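Local coordinates for protein mercuric reductase (Metallosphaera sedula, PDB 4YWO) that probably reduces mercuric ion to elemental mercury with electrons from NADPH, working as a homodimeric flavoenzyme with bound FAD, at residues A19-G24 / V42-G47; E114-E119 / V128-Q133. One frame throughout, in Å; residues are numbered along the deposited sequence. Where two conformers were deposited one is given.

Contact 1 of 2, residues A19-G24 / V42-G47; sequences AIIGYG and VLIGKG. With FAD (flavin-adenine dinucleotide), chain B.
The Tyr23 ring lies flat over the backbone of Gly45, whose CA sits 3.6 Å from the ring centroid and 15° off its normal, a CH-pi contact made possible by the bare glycine backbone. At the rim, in the ring plane, OH donates a hydrogen bond of 2.6 Å to Gly47 O and meets that carbonyl on a lone pair, while Leu43 CG borders another edge. The crowded first torsion of Tyr23, with CG between N and the carbonyl carbon (chi1 54°), swings the ring across strand 42-45; the hydrogen bond at its tip and the Gly45 backbone against its face fix where the ring lies. Two aliphatic groups approach the adenine from opposite sides: Ile21 CG2 lies 3.8 Å from FAD C2A, and Lys46 CE 3.8 Å from FAD C5A. Between the parallel strands, Ile44 N gives a nearly straight bond of 2.9 Å to Ile20 O, flanked by Ile20 N to Val42 O and Gly22 N to Ile44 O. Ile20 CG2 crosses Leu43 CD1 obliquely at 3.6 Å on one face; Ile21 and Ile44 run side by side on the other. Leu43 CD1 also packs on Gly22 O, a buried carbonyl with no polar partner. This is the dinucleotide-binding beta-alpha-beta unit of the Rossmann type: strand 16-21, helix 25-36 beginning just after Gly24, and strand 42-45, flanked in the parallel sheet by strands 139-142 and 114-117.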
loop_
_atom_site.group_PDB
_atom_site.type_symbol
_atom_site.label_atom_id
_atom_site.label_comp_id
_atom_site.label_asym_id
_atom_site.label_seq_id
_atom_site.Cartn_x
_atom_site.Cartn_y
_atom_site.Cartn_z
ATOM N N ALA A 19 7.919 37.109 6.556
ATOM C CA ALA A 19 8.169 36.508 7.854
ATOM C C ALA A 19 7.224 35.326 8.049
ATOM O O ALA A 19 6.013 35.445 7.807
ATOM C CB ALA A 19 7.968 37.486 9.010
ATOM N N ILE A 20 7.805 34.236 8.570
ATOM C CA ILE A 20 7.072 33.015 8.858
ATOM C C ILE A 20 7.054 32.751 10.304
ATOM O O ILE A 20 8.143 32.741 10.923
ATOM C CB ILE A 20 7.767 31.778 8.144
ATOM C CG1 ILE A 20 7.796 31.989 6.670
ATOM C CG2 ILE A 20 7.031 30.468 8.475
ATOM C CD1 ILE A 20 8.868 31.176 5.954
ATOM N N ILE A 21 5.888 32.589 10.887
ATOM C CA ILE A 21 5.742 32.399 12.316
ATOM C C ILE A 21 5.460 30.951 12.618
ATOM O O ILE A 21 4.359 30.465 12.411
ATOM C CB ILE A 21 4.685 33.273 12.984
ATOM C CG1 ILE A 21 4.701 34.717 12.412
ATOM C CG2 ILE A 21 4.803 33.176 14.482
ATOM C CD1 ILE A 21 5.913 35.468 12.728
ATOM N N GLY A 22 6.460 30.280 13.166
ATOM C CA GLY A 22 6.402 28.857 13.534
ATOM C C GLY A 22 7.305 28.014 12.593
ATOM O O GLY A 22 7.362 28.271 11.404
ATOM N N TYR A 23 8.026 27.046 13.192
ATOM C CA TYR A 23 8.987 26.249 12.422
ATOM C C TYR A 23 8.770 24.710 12.505
ATOM O O TYR A 23 9.672 23.917 12.770
ATOM C CB TYR A 23 10.427 26.680 12.687
ATOM C CG TYR A 23 10.990 26.742 14.059
ATOM C CD1 TYR A 23 10.568 25.934 15.119
ATOM C CD2 TYR A 23 11.989 27.696 14.307
ATOM C CE1 TYR A 23 11.187 25.995 16.359
ATOM C CE2 TYR A 23 12.598 27.743 15.562
ATOM C CZ TYR A 23 12.173 26.948 16.596
ATOM O OH TYR A 23 12.761 27.018 17.849
ATOM N N GLY A 24 7.486 24.383 12.479
ATOM C CA GLY A 24 7.005 23.020 12.244
ATOM C C GLY A 24 6.880 22.718 10.756
ATOM O O GLY A 24 7.488 23.336 9.887
ATOM N N VAL A 42 12.387 35.526 7.011
ATOM C CA VAL A 42 12.698 35.485 8.394
ATOM C C VAL A 42 11.794 34.354 8.938
ATOM O O VAL A 42 10.611 34.310 8.630
ATOM C CB VAL A 42 12.326 36.798 9.113
ATOM C CG1 VAL A 42 12.647 36.658 10.569
ATOM C CG2 VAL A 42 13.042 37.977 8.496
ATOM N N LEU A 43 12.365 33.457 9.705
ATOM C CA LEU A 43 11.625 32.297 10.276
ATOM C C LEU A 43 11.728 32.380 11.772
ATOM O O LEU A 43 12.869 32.410 12.360
ATOM C CB LEU A 43 12.266 30.992 9.753
ATOM C CG LEU A 43 11.673 29.691 10.325
ATOM C CD1 LEU A 43 10.246 29.544 9.918
ATOM C CD2 LEU A 43 12.482 28.529 9.768
ATOM N N ILE A 44 10.574 32.535 12.439
ATOM C CA ILE A 44 10.567 32.735 13.841
ATOM C C ILE A 44 9.869 31.601 14.513
ATOM O O ILE A 44 8.737 31.334 14.161
ATOM C CB ILE A 44 9.801 34.041 14.175
ATOM C CG1 ILE A 44 10.351 35.196 13.415
ATOM C CG2 ILE A 44 9.842 34.328 15.716
ATOM C CD1 ILE A 44 9.567 36.506 13.363
ATOM N N GLY A 45 10.460 30.921 15.490
ATOM C CA GLY A 45 9.819 29.888 16.168
ATOM C C GLY A 45 10.272 29.724 17.599
ATOM O O GLY A 45 11.334 30.238 17.988
ATOM N N LYS A 46 9.494 29.022 18.368
ATOM C CA LYS A 46 10.041 28.644 19.655
ATOM C C LYS A 46 9.898 27.187 19.858
ATOM O O LYS A 46 9.141 26.554 19.161
ATOM C CB LYS A 46 9.364 29.468 20.689
ATOM C CG LYS A 46 7.938 29.116 20.837
ATOM C CD LYS A 46 7.331 30.070 21.787
ATOM C CE LYS A 46 5.867 29.940 21.692
ATOM N NZ LYS A 46 5.486 28.888 22.625
ATOM N N GLY A 47 10.594 26.637 20.805
ATOM C CA GLY A 47 10.437 25.211 20.991
ATOM C C GLY A 47 11.380 24.439 20.059
ATOM O O GLY A 47 12.267 24.994 19.374
HETATM P PA FAD B . 3.438 22.880 14.524
HETATM O O1A FAD B . 4.430 21.905 13.935
HETATM O O2A FAD B . 3.042 22.766 15.977
HETATM O O5B FAD B . 3.985 24.372 14.266
HETATM C C5B FAD B . 4.056 25.312 15.336
HETATM C C4B FAD B . 5.515 25.621 15.644
HETATM O O4B FAD B . 5.725 27.035 15.619
HETATM C C3B FAD B . 5.906 25.116 17.024
HETATM O O3B FAD B . 6.971 24.167 16.915
HETATM C C2B FAD B . 6.369 26.329 17.805
HETATM O O2B FAD B . 7.733 26.165 18.202
HETATM C C1B FAD B . 6.239 27.517 16.864
HETATM N N9A FAD B . 5.303 28.513 17.441
HETATM C C8A FAD B . 4.059 28.258 17.887
HETATM N N7A FAD B . 3.465 29.386 18.354
HETATM C C5A FAD B . 4.344 30.395 18.209
HETATM C C6A FAD B . 4.358 31.848 18.499
HETATM N N6A FAD B . 3.285 32.463 19.053
HETATM N N1A FAD B . 5.479 32.540 18.193
HETATM C C2A FAD B . 6.551 31.940 17.642
HETATM N N3A FAD B . 6.606 30.627 17.352
HETATM C C4A FAD B . 5.553 29.815 17.607
HETATM N N1 FAD B . -0.351 13.851 11.380
HETATM C C2 FAD B . -0.215 12.974 10.354
HETATM O O2 FAD B . -0.405 13.381 9.187
HETATM N N3 FAD B . 0.116 11.684 10.540
HETATM C C4 FAD B . 0.336 11.171 11.756
HETATM O O4 FAD B . 0.642 9.966 11.897
HETATM C C4X FAD B . 0.208 12.064 12.934
HETATM N N5 FAD B . 0.413 11.623 14.195
HETATM C C5X FAD B . 0.288 12.463 15.249
HETATM C C6 FAD B . 0.504 11.987 16.537
HETATM C C7 FAD B . 0.378 12.843 17.626
HETATM C C7M FAD B . 0.613 12.326 19.021
HETATM C C8 FAD B . 0.012 14.269 17.415
HETATM C C8M FAD B . -0.124 15.193 18.596
HETATM C C9 FAD B . -0.205 14.749 16.129
HETATM C C9A FAD B . -0.079 13.893 15.041
HETATM N N10 FAD B . -0.297 14.371 13.733
HETATM C C10 FAD B . -0.159 13.471 12.660
HETATM C "C1'" FAD B . -0.659 15.770 13.496
HETATM C "C2'" FAD B . 0.563 16.534 13.002
HETATM O "O2'" FAD B . 1.659 16.314 13.896
HETATM C "C3'" FAD B . 0.274 18.028 12.912
HETATM O "O3'" FAD B . -0.917 18.238 12.146
HETATM C "C4'" FAD B . 1.434 18.770 12.259
HETATM O "O4'" FAD B . 2.577 18.722 13.120
HETATM C "C5'" FAD B . 1.068 20.224 11.984
HETATM O "O5'" FAD B . 2.256 21.009 11.913
HETATM P P FAD B . 2.185 22.612 12.039
HETATM O O1P FAD B . 3.496 23.182 11.552
HETATM O O2P FAD B . 0.887 23.078 11.426
HETATM O O3P FAD B . 2.099 22.836 13.631
#

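Contact 2 of 2, residues E114-E119 / V128-Q133. With FAD (flavin-adenine dinucleotide), chain B.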
loop_
_atom_site.group_PDB
_atom_site.type_symbol
_atom_site.label_atom_id
_atom_site.label_comp_id
_atom_site.label_asym_id
_atom_site.label_seq_id
_atom_site.Cartn_x
_atom_site.Cartn_y
_atom_site.Cartn_z
ATOM N N GLU A 114 16.773 33.777 7.851
ATOM C CA GLU A 114 17.170 34.381 9.057
ATOM C C GLU A 114 16.321 33.765 10.142
ATOM O O GLU A 114 15.125 34.043 10.207
ATOM C CB GLU A 114 16.891 35.888 8.968
ATOM C CG GLU A 114 17.010 36.670 10.253
ATOM C CD GLU A 114 16.851 38.161 9.976
ATOM O OE1 GLU A 114 16.788 38.544 8.795
ATOM O OE2 GLU A 114 16.769 38.952 10.920
ATOM N N LEU A 115 16.928 32.925 10.947
ATOM C CA LEU A 115 16.221 32.238 11.989
ATOM C C LEU A 115 16.231 33.065 13.296
ATOM O O LEU A 115 17.264 33.465 13.795
ATOM C CB LEU A 115 16.869 30.914 12.234
ATOM C CG LEU A 115 16.310 30.041 13.303
ATOM C CD1 LEU A 115 14.952 29.531 12.913
ATOM C CD2 LEU A 115 17.271 28.898 13.552
ATOM N N ILE A 116 15.080 33.220 13.914
ATOM C CA ILE A 116 14.959 33.803 15.254
ATOM C C ILE A 116 14.229 32.907 16.179
ATOM O O ILE A 116 13.157 32.418 15.802
ATOM C CB ILE A 116 14.247 35.152 15.143
ATOM C CG1 ILE A 116 14.932 36.083 14.144
ATOM C CG2 ILE A 116 14.044 35.762 16.567
ATOM C CD1 ILE A 116 14.160 37.327 13.876
ATOM N N GLN A 117 14.785 32.552 17.354
ATOM C CA GLN A 117 14.107 31.745 18.274
ATOM C C GLN A 117 13.466 32.578 19.364
ATOM O O GLN A 117 14.139 33.308 20.105
ATOM C CB GLN A 117 15.011 30.603 18.806
ATOM C CG GLN A 117 15.257 29.607 17.672
ATOM C CD GLN A 117 16.181 28.456 18.008
ATOM O OE1 GLN A 117 15.757 27.285 18.081
ATOM N NE2 GLN A 117 17.461 28.767 18.175
ATOM N N GLY A 118 12.166 32.483 19.435
ATOM C CA GLY A 118 11.412 33.228 20.410
ATOM C C GLY A 118 9.941 33.248 20.092
ATOM O O GLY A 118 9.539 32.822 19.015
ATOM N N GLU A 119 9.137 33.778 21.028
ATOM C CA GLU A 119 7.686 33.884 20.905
ATOM C C GLU A 119 7.379 35.187 20.170
ATOM O O GLU A 119 7.758 36.290 20.689
ATOM C CB GLU A 119 6.994 33.796 22.237
ATOM C CG GLU A 119 5.526 33.940 22.152
ATOM C CD GLU A 119 4.755 33.800 23.411
ATOM O OE1 GLU A 119 4.314 32.662 23.685
ATOM O OE2 GLU A 119 4.596 34.834 24.103
ATOM N N VAL A 128 5.567 42.174 14.090
ATOM C CA VAL A 128 5.521 41.375 15.291
ATOM C C VAL A 128 6.620 41.915 16.212
ATOM O O VAL A 128 7.588 42.552 15.752
ATOM C CB VAL A 128 5.703 39.845 15.070
ATOM C CG1 VAL A 128 4.536 39.298 14.242
ATOM C CG2 VAL A 128 7.004 39.574 14.397
ATOM N N LYS A 129 6.476 41.566 17.473
ATOM C CA LYS A 129 7.551 41.617 18.414
ATOM C C LYS A 129 8.028 40.238 18.765
ATOM O O LYS A 129 7.216 39.317 18.987
ATOM C CB LYS A 129 7.131 42.454 19.696
ATOM C CG LYS A 129 6.028 41.806 20.502
ATOM C CD LYS A 129 5.615 42.566 21.814
ATOM C CE LYS A 129 4.361 41.901 22.426
ATOM N NZ LYS A 129 3.997 42.397 23.793
ATOM N N VAL A 130 9.347 40.132 18.847
ATOM C CA VAL A 130 9.952 38.948 19.427
ATOM C C VAL A 130 11.226 39.360 20.204
ATOM O O VAL A 130 12.087 40.006 19.694
ATOM C CB VAL A 130 10.184 37.856 18.340
ATOM C CG1 VAL A 130 10.926 38.406 17.153
ATOM C CG2 VAL A 130 10.759 36.593 18.935
ATOM N N ASN A 131 11.336 38.792 21.394
ATOM C CA ASN A 131 12.479 39.052 22.301
ATOM C C ASN A 131 12.706 40.606 22.432
ATOM O O ASN A 131 13.841 41.130 22.499
ATOM C CB ASN A 131 13.743 38.344 21.800
ATOM C CG ASN A 131 13.575 36.793 21.702
ATOM O OD1 ASN A 131 12.900 36.216 22.488
ATOM N ND2 ASN A 131 14.170 36.172 20.684
ATOM N N GLY A 132 11.611 41.319 22.390
ATOM C CA GLY A 132 11.628 42.786 22.525
ATOM C C GLY A 132 11.991 43.590 21.329
ATOM O O GLY A 132 12.044 44.808 21.405
ATOM N N GLN A 133 12.160 42.964 20.152
ATOM C CA GLN A 133 12.483 43.599 18.964
ATOM C C GLN A 133 11.341 43.622 17.977
ATOM O O GLN A 133 10.529 42.682 17.997
ATOM C CB GLN A 133 13.594 42.726 18.420
ATOM C CG GLN A 133 14.185 42.964 17.106
ATOM C CD GLN A 133 15.401 42.034 17.043
ATOM O OE1 GLN A 133 16.180 41.987 18.016
ATOM N NE2 GLN A 133 15.514 41.228 15.988
HETATM P PA FAD B . 3.438 22.880 14.524
HETATM O O1A FAD B . 4.430 21.905 13.935
HETATM O O2A FAD B . 3.042 22.766 15.977
HETATM O O5B FAD B . 3.985 24.372 14.266
HETATM C C5B FAD B . 4.056 25.312 15.336
HETATM C C4B FAD B . 5.515 25.621 15.644
HETATM O O4B FAD B . 5.725 27.035 15.619
HETATM C C3B FAD B . 5.906 25.116 17.024
HETATM O O3B FAD B . 6.971 24.167 16.915
HETATM C C2B FAD B . 6.369 26.329 17.805
HETATM O O2B FAD B . 7.733 26.165 18.202
HETATM C C1B FAD B . 6.239 27.517 16.864
HETATM N N9A FAD B . 5.303 28.513 17.441
HETATM C C8A FAD B . 4.059 28.258 17.887
HETATM N N7A FAD B . 3.465 29.386 18.354
HETATM C C5A FAD B . 4.344 30.395 18.209
HETATM C C6A FAD B . 4.358 31.848 18.499
HETATM N N6A FAD B . 3.285 32.463 19.053
HETATM N N1A FAD B . 5.479 32.540 18.193
HETATM C C2A FAD B . 6.551 31.940 17.642
HETATM N N3A FAD B . 6.606 30.627 17.352
HETATM C C4A FAD B . 5.553 29.815 17.607
HETATM N N1 FAD B . -0.351 13.851 11.380
HETATM C C2 FAD B . -0.215 12.974 10.354
HETATM O O2 FAD B . -0.405 13.381 9.187
HETATM N N3 FAD B . 0.116 11.684 10.540
HETATM C C4 FAD B . 0.336 11.171 11.756
HETATM O O4 FAD B . 0.642 9.966 11.897
HETATM C C4X FAD B . 0.208 12.064 12.934
HETATM N N5 FAD B . 0.413 11.623 14.195
HETATM C C5X FAD B . 0.288 12.463 15.249
HETATM C C6 FAD B . 0.504 11.987 16.537
HETATM C C7 FAD B . 0.378 12.843 17.626
HETATM C C7M FAD B . 0.613 12.326 19.021
HETATM C C8 FAD B . 0.012 14.269 17.415
HETATM C C8M FAD B . -0.124 15.193 18.596
HETATM C C9 FAD B . -0.205 14.749 16.129
HETATM C C9A FAD B . -0.079 13.893 15.041
HETATM N N10 FAD B . -0.297 14.371 13.733
HETATM C C10 FAD B . -0.159 13.471 12.660
HETATM C "C1'" FAD B . -0.659 15.770 13.496
HETATM C "C2'" FAD B . 0.563 16.534 13.002
HETATM O "O2'" FAD B . 1.659 16.314 13.896
HETATM C "C3'" FAD B . 0.274 18.028 12.912
HETATM O "O3'" FAD B . -0.917 18.238 12.146
HETATM C "C4'" FAD B . 1.434 18.770 12.259
HETATM O "O4'" FAD B . 2.577 18.722 13.120
HETATM C "C5'" FAD B . 1.068 20.224 11.984
HETATM O "O5'" FAD B . 2.256 21.009 11.913
HETATM P P FAD B . 2.185 22.612 12.039
HETATM O O1P FAD B . 3.496 23.182 11.552
HETATM O O2P FAD B . 0.887 23.078 11.426
HETATM O O3P FAD B . 2.099 22.836 13.631
HETATM O O HOH W 1 9.517 36.938 22.580
HETATM O O HOH W 2 10.521 34.477 23.504
#
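Strand 114-117 and strand 127-130 meet at their C-terminal ends, where Glu119 and Val130 have their CA atoms 5.7 Å apart. From Val130 to Gln133 the chain folds back in a type I' turn, closed by hydrogen bonds in both directions. Asn131, in a left-handed backbone conformation, carries the direct polar link: its ND2 donates to Gln117 O at 2.9 Å, nearly straight (169°), with the acceptor in the amide plane but the donor above the carbonyl plane. Water 1 lies 2.7 Å from Glu119 O, to which it probably donates, and accepts from Asn131 N; water 2 accepts from Glu119 N and donates to Asn131 OD1 at 3.1 Å. Beside this polar link, Val130 CG1, between N and the carbonyl carbon, crosses Ile116 CG2 obliquely at 4.1 Å, and Val130 CG2, anti to the backbone N, packs on Gly118 C at 3.6 Å. Glu119 extends away, its OE2 in a salt bridge with Arg121. The turn of the antiparallel hairpin is thus joined to the edge strand of the parallel sheet by one side-chain amide, two bridging waters and a small apolar patch, so solvent is part of this surface junction.

Contacts 1 and 2 are centred 9 Å apart and share the parallel sheet, in which strands 42-45 and 114-117 are neighbours. Probable hydrogen bonds of 2.8 Å each, Leu43 O to Ile116 N and Gly45 O to Gly118 N, carry the strand pairing of contact 1 on into contact 2. Both reach the adenosine half of FAD. Contact 1 supplies Gly45, with CA 3.5 Å from FAD N3A; contact 2 adds Gly118 O, 3.4 Å from FAD C2A, and Glu119 CA, 3.7 Å from FAD N1A. The neighbouring Ala120 N is hydrogen-bonded to the cofactor as well. Together the two contacts line the adenine end of the FAD site.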